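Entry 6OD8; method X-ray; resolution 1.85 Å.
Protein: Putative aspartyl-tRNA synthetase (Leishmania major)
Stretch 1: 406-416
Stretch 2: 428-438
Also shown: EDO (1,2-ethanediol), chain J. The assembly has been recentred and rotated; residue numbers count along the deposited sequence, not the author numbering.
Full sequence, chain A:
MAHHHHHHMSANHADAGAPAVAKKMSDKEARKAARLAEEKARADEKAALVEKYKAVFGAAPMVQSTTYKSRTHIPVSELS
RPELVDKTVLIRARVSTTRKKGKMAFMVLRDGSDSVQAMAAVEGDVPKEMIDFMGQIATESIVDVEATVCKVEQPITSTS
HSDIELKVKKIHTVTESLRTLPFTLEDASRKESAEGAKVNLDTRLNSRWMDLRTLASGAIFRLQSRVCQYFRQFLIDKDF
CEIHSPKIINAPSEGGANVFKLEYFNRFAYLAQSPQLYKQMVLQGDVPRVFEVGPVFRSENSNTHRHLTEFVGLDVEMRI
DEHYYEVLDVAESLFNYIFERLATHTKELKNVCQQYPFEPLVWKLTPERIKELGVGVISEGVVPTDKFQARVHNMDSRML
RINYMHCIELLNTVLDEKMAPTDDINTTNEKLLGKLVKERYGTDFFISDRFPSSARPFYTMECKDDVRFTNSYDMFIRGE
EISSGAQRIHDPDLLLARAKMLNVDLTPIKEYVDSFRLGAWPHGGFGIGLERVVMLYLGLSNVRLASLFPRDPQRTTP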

# COMPACT_ATOMS: atom_id res chain seq x y z
N HIS A 406 27.90 -24.45 -0.40
CA HIS A 406 27.32 -25.76 -0.68
C HIS A 406 26.41 -25.72 -1.91
O HIS A 406 26.26 -26.74 -2.59
CB HIS A 406 26.59 -26.29 0.55
CG HIS A 406 27.51 -26.59 1.69
ND1 HIS A 406 28.32 -27.71 1.72
CD2 HIS A 406 27.78 -25.91 2.83
CE1 HIS A 406 29.03 -27.71 2.83
NE2 HIS A 406 28.74 -26.61 3.52
N CYS A 407 25.79 -24.57 -2.20
CA CYS A 407 25.08 -24.43 -3.46
C CYS A 407 26.02 -24.59 -4.64
O CYS A 407 25.65 -25.18 -5.66
CB CYS A 407 24.39 -23.07 -3.55
SG CYS A 407 22.99 -22.83 -2.43
N ILE A 408 27.22 -23.99 -4.55
CA ILE A 408 28.23 -24.19 -5.58
C ILE A 408 28.56 -25.67 -5.71
O ILE A 408 28.68 -26.19 -6.83
CB ILE A 408 29.50 -23.37 -5.25
CG1 ILE A 408 29.23 -21.86 -5.33
CG2 ILE A 408 30.67 -23.79 -6.19
CD1 ILE A 408 29.00 -21.34 -6.73
N GLU A 409 28.75 -26.35 -4.58
CA GLU A 409 29.12 -27.77 -4.65
C GLU A 409 28.00 -28.59 -5.28
O GLU A 409 28.28 -29.54 -6.02
CB GLU A 409 29.45 -28.31 -3.26
CG GLU A 409 30.67 -27.69 -2.62
CD GLU A 409 30.85 -28.15 -1.18
OE1 GLU A 409 30.18 -29.14 -0.79
OE2 GLU A 409 31.64 -27.52 -0.45
N LEU A 410 26.75 -28.23 -5.00
CA LEU A 410 25.61 -28.96 -5.58
C LEU A 410 25.57 -28.78 -7.09
O LEU A 410 25.39 -29.76 -7.83
CB LEU A 410 24.31 -28.48 -4.93
CG LEU A 410 22.98 -29.08 -5.40
CD1 LEU A 410 23.02 -30.60 -5.35
CD2 LEU A 410 21.84 -28.55 -4.54
N LEU A 411 25.74 -27.55 -7.56
CA LEU A 411 25.86 -27.30 -9.00
C LEU A 411 26.98 -28.12 -9.60
O LEU A 411 26.83 -28.71 -10.67
CB LEU A 411 26.10 -25.82 -9.26
CG LEU A 411 24.84 -24.97 -9.27
CD1 LEU A 411 25.22 -23.51 -9.06
CD2 LEU A 411 24.13 -25.17 -10.61
N ASN A 412 28.12 -28.18 -8.91
CA ASN A 412 29.27 -28.88 -9.46
C ASN A 412 29.03 -30.37 -9.63
O ASN A 412 29.79 -31.03 -10.34
CB ASN A 412 30.52 -28.64 -8.58
CG ASN A 412 31.16 -27.27 -8.82
OD1 ASN A 412 30.94 -26.65 -9.86
ND2 ASN A 412 31.96 -26.80 -7.86
N THR A 413 27.98 -30.94 -9.01
CA THR A 413 27.75 -32.37 -9.21
C THR A 413 27.32 -32.68 -10.64
O THR A 413 27.49 -33.82 -11.08
CB THR A 413 26.71 -32.93 -8.24
OG1 THR A 413 25.44 -32.31 -8.48
CG2 THR A 413 27.13 -32.74 -6.79
N VAL A 414 26.77 -31.71 -11.36
CA VAL A 414 26.34 -31.93 -12.74
C VAL A 414 27.12 -31.08 -13.74
O VAL A 414 26.88 -31.20 -14.94
CB VAL A 414 24.83 -31.67 -12.90
CG1 VAL A 414 24.03 -32.58 -11.99
CG2 VAL A 414 24.51 -30.22 -12.61
N LEU A 415 28.04 -30.23 -13.28
CA LEU A 415 28.80 -29.36 -14.18
C LEU A 415 30.15 -29.97 -14.53
O LEU A 415 30.84 -30.54 -13.67
CB LEU A 415 29.02 -27.98 -13.56
CG LEU A 415 27.80 -27.10 -13.32
CD1 LEU A 415 28.23 -25.79 -12.68
CD2 LEU A 415 27.05 -26.87 -14.63
N ASP A 416 30.52 -29.85 -15.81
CA ASP A 416 31.87 -30.22 -16.24
C ASP A 416 32.85 -29.08 -15.99
O ASP A 416 34.02 -29.32 -15.64
CB ASP A 416 31.85 -30.60 -17.72
CG ASP A 416 31.44 -32.05 -17.95
OD1 ASP A 416 32.13 -32.95 -17.42
OD2 ASP A 416 30.42 -32.28 -18.65
N THR A 428 21.18 -18.74 -16.01
CA THR A 428 21.12 -20.15 -16.37
C THR A 428 21.47 -21.04 -15.18
O THR A 428 20.86 -22.10 -14.99
CB THR A 428 22.06 -20.45 -17.55
OG1 THR A 428 21.74 -19.58 -18.64
CG2 THR A 428 21.91 -21.90 -18.00
N ASN A 429 22.40 -20.58 -14.33
CA ASN A 429 22.78 -21.39 -13.18
C ASN A 429 21.71 -21.39 -12.08
O ASN A 429 21.53 -22.42 -11.43
CB ASN A 429 24.13 -20.94 -12.62
N GLU A 430 20.96 -20.28 -11.88
CA GLU A 430 19.95 -20.28 -10.83
C GLU A 430 18.85 -21.31 -11.11
O GLU A 430 18.37 -21.99 -10.20
CB GLU A 430 19.32 -18.89 -10.62
CG GLU A 430 18.41 -18.40 -11.77
CD GLU A 430 17.67 -17.08 -11.48
OE1 GLU A 430 17.71 -16.59 -10.34
OE2 GLU A 430 17.05 -16.54 -12.42
N LYS A 431 18.46 -21.45 -12.39
CA LYS A 431 17.42 -22.42 -12.69
C LYS A 431 17.95 -23.84 -12.55
O LYS A 431 17.23 -24.72 -12.07
CB LYS A 431 16.83 -22.18 -14.08
CG LYS A 431 15.55 -21.34 -13.99
CD LYS A 431 14.69 -21.35 -15.24
CE LYS A 431 14.84 -20.05 -16.02
NZ LYS A 431 13.53 -19.46 -16.39
N LEU A 432 19.21 -24.08 -12.93
CA LEU A 432 19.78 -25.40 -12.71
C LEU A 432 19.83 -25.72 -11.22
O LEU A 432 19.46 -26.82 -10.79
CB LEU A 432 21.18 -25.50 -13.34
CG LEU A 432 21.90 -26.84 -13.18
CD1 LEU A 432 21.07 -27.98 -13.74
CD2 LEU A 432 23.28 -26.83 -13.88
N LEU A 433 20.21 -24.73 -10.40
CA LEU A 433 20.28 -24.95 -8.96
C LEU A 433 18.91 -25.28 -8.39
O LEU A 433 18.78 -26.19 -7.57
CB LEU A 433 20.88 -23.72 -8.27
CG LEU A 433 20.95 -23.76 -6.75
CD1 LEU A 433 21.81 -24.96 -6.26
CD2 LEU A 433 21.47 -22.44 -6.16
N GLY A 434 17.88 -24.55 -8.82
CA GLY A 434 16.54 -24.80 -8.31
C GLY A 434 16.02 -26.17 -8.72
O GLY A 434 15.28 -26.80 -7.96
N LYS A 435 16.38 -26.64 -9.92
CA LYS A 435 16.01 -27.99 -10.32
C LYS A 435 16.70 -29.03 -9.45
O LYS A 435 16.08 -29.99 -8.99
CB LYS A 435 16.33 -28.22 -11.80
N LEU A 436 18.01 -28.85 -9.21
CA LEU A 436 18.73 -29.76 -8.31
C LEU A 436 18.14 -29.75 -6.91
O LEU A 436 18.03 -30.80 -6.26
CB LEU A 436 20.22 -29.39 -8.27
CG LEU A 436 20.99 -29.59 -9.57
CD1 LEU A 436 22.42 -29.01 -9.52
CD2 LEU A 436 21.06 -31.07 -9.88
N VAL A 437 17.75 -28.56 -6.42
CA VAL A 437 17.12 -28.46 -5.11
C VAL A 437 15.77 -29.16 -5.10
O VAL A 437 15.42 -29.86 -4.14
CB VAL A 437 17.02 -26.98 -4.68
CG1 VAL A 437 16.05 -26.83 -3.50
CG2 VAL A 437 18.42 -26.45 -4.33
N LYS A 438 14.98 -28.99 -6.17
CA LYS A 438 13.68 -29.64 -6.21
C LYS A 438 13.83 -31.15 -6.22
O LYS A 438 13.12 -31.86 -5.50
CB LYS A 438 12.89 -29.15 -7.43
CG LYS A 438 11.49 -29.77 -7.59
CD LYS A 438 10.54 -29.38 -6.48
CE LYS A 438 9.12 -29.95 -6.72
NZ LYS A 438 8.50 -29.40 -7.98
C1 EDO J . 29.89 -34.25 -12.94
O1 EDO J . 31.25 -34.58 -12.66
C2 EDO J . 29.69 -34.08 -14.44
O2 EDO J . 30.96 -33.86 -15.06

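Two helices that cross almost at right angles, at 86°, can still pack in the knob-into-hole manner, and the contact between stretches 406-416 and 428-438 is a compact example. The knob is L411, whose side chain sits among N429, L432, L433 and L436. Its CA-to-CB bond points sideways, yet the m, t rotamer brings the end of the chain nearer: L411 CD2 lies 3.8 Å from L432 CD2 and 3.9 Å from the backbone atom N429 O. The CA atoms of L411 and L433 are 6.1 Å apart, the shortest CA-to-CA distance in the contact, and the helix axes come within 9.7 Å of each other.

So steep a crossing confines contact to a short patch, and leucines fill most of it. One turn before the knob, C407 CB meets L433 CD2 at 4.0 Å. L410 points toward the second helix, its CD2 4.0 Å from both L433 CD1 and V437 CG2, while L436 CD1 reaches to 3.5 Å from L410 O. That oxygen also accepts a hydrogen bond from T413 OG1, 2.6 Å away, within its own stretch.

Beyond L411, V414 CG2 and L415 CD2 each approach L432 CD2 to 3.8 Å, extending the apolar surface. No hydrogen bond links the stretches among the modelled atoms; the fit rests on shape and apolar packing.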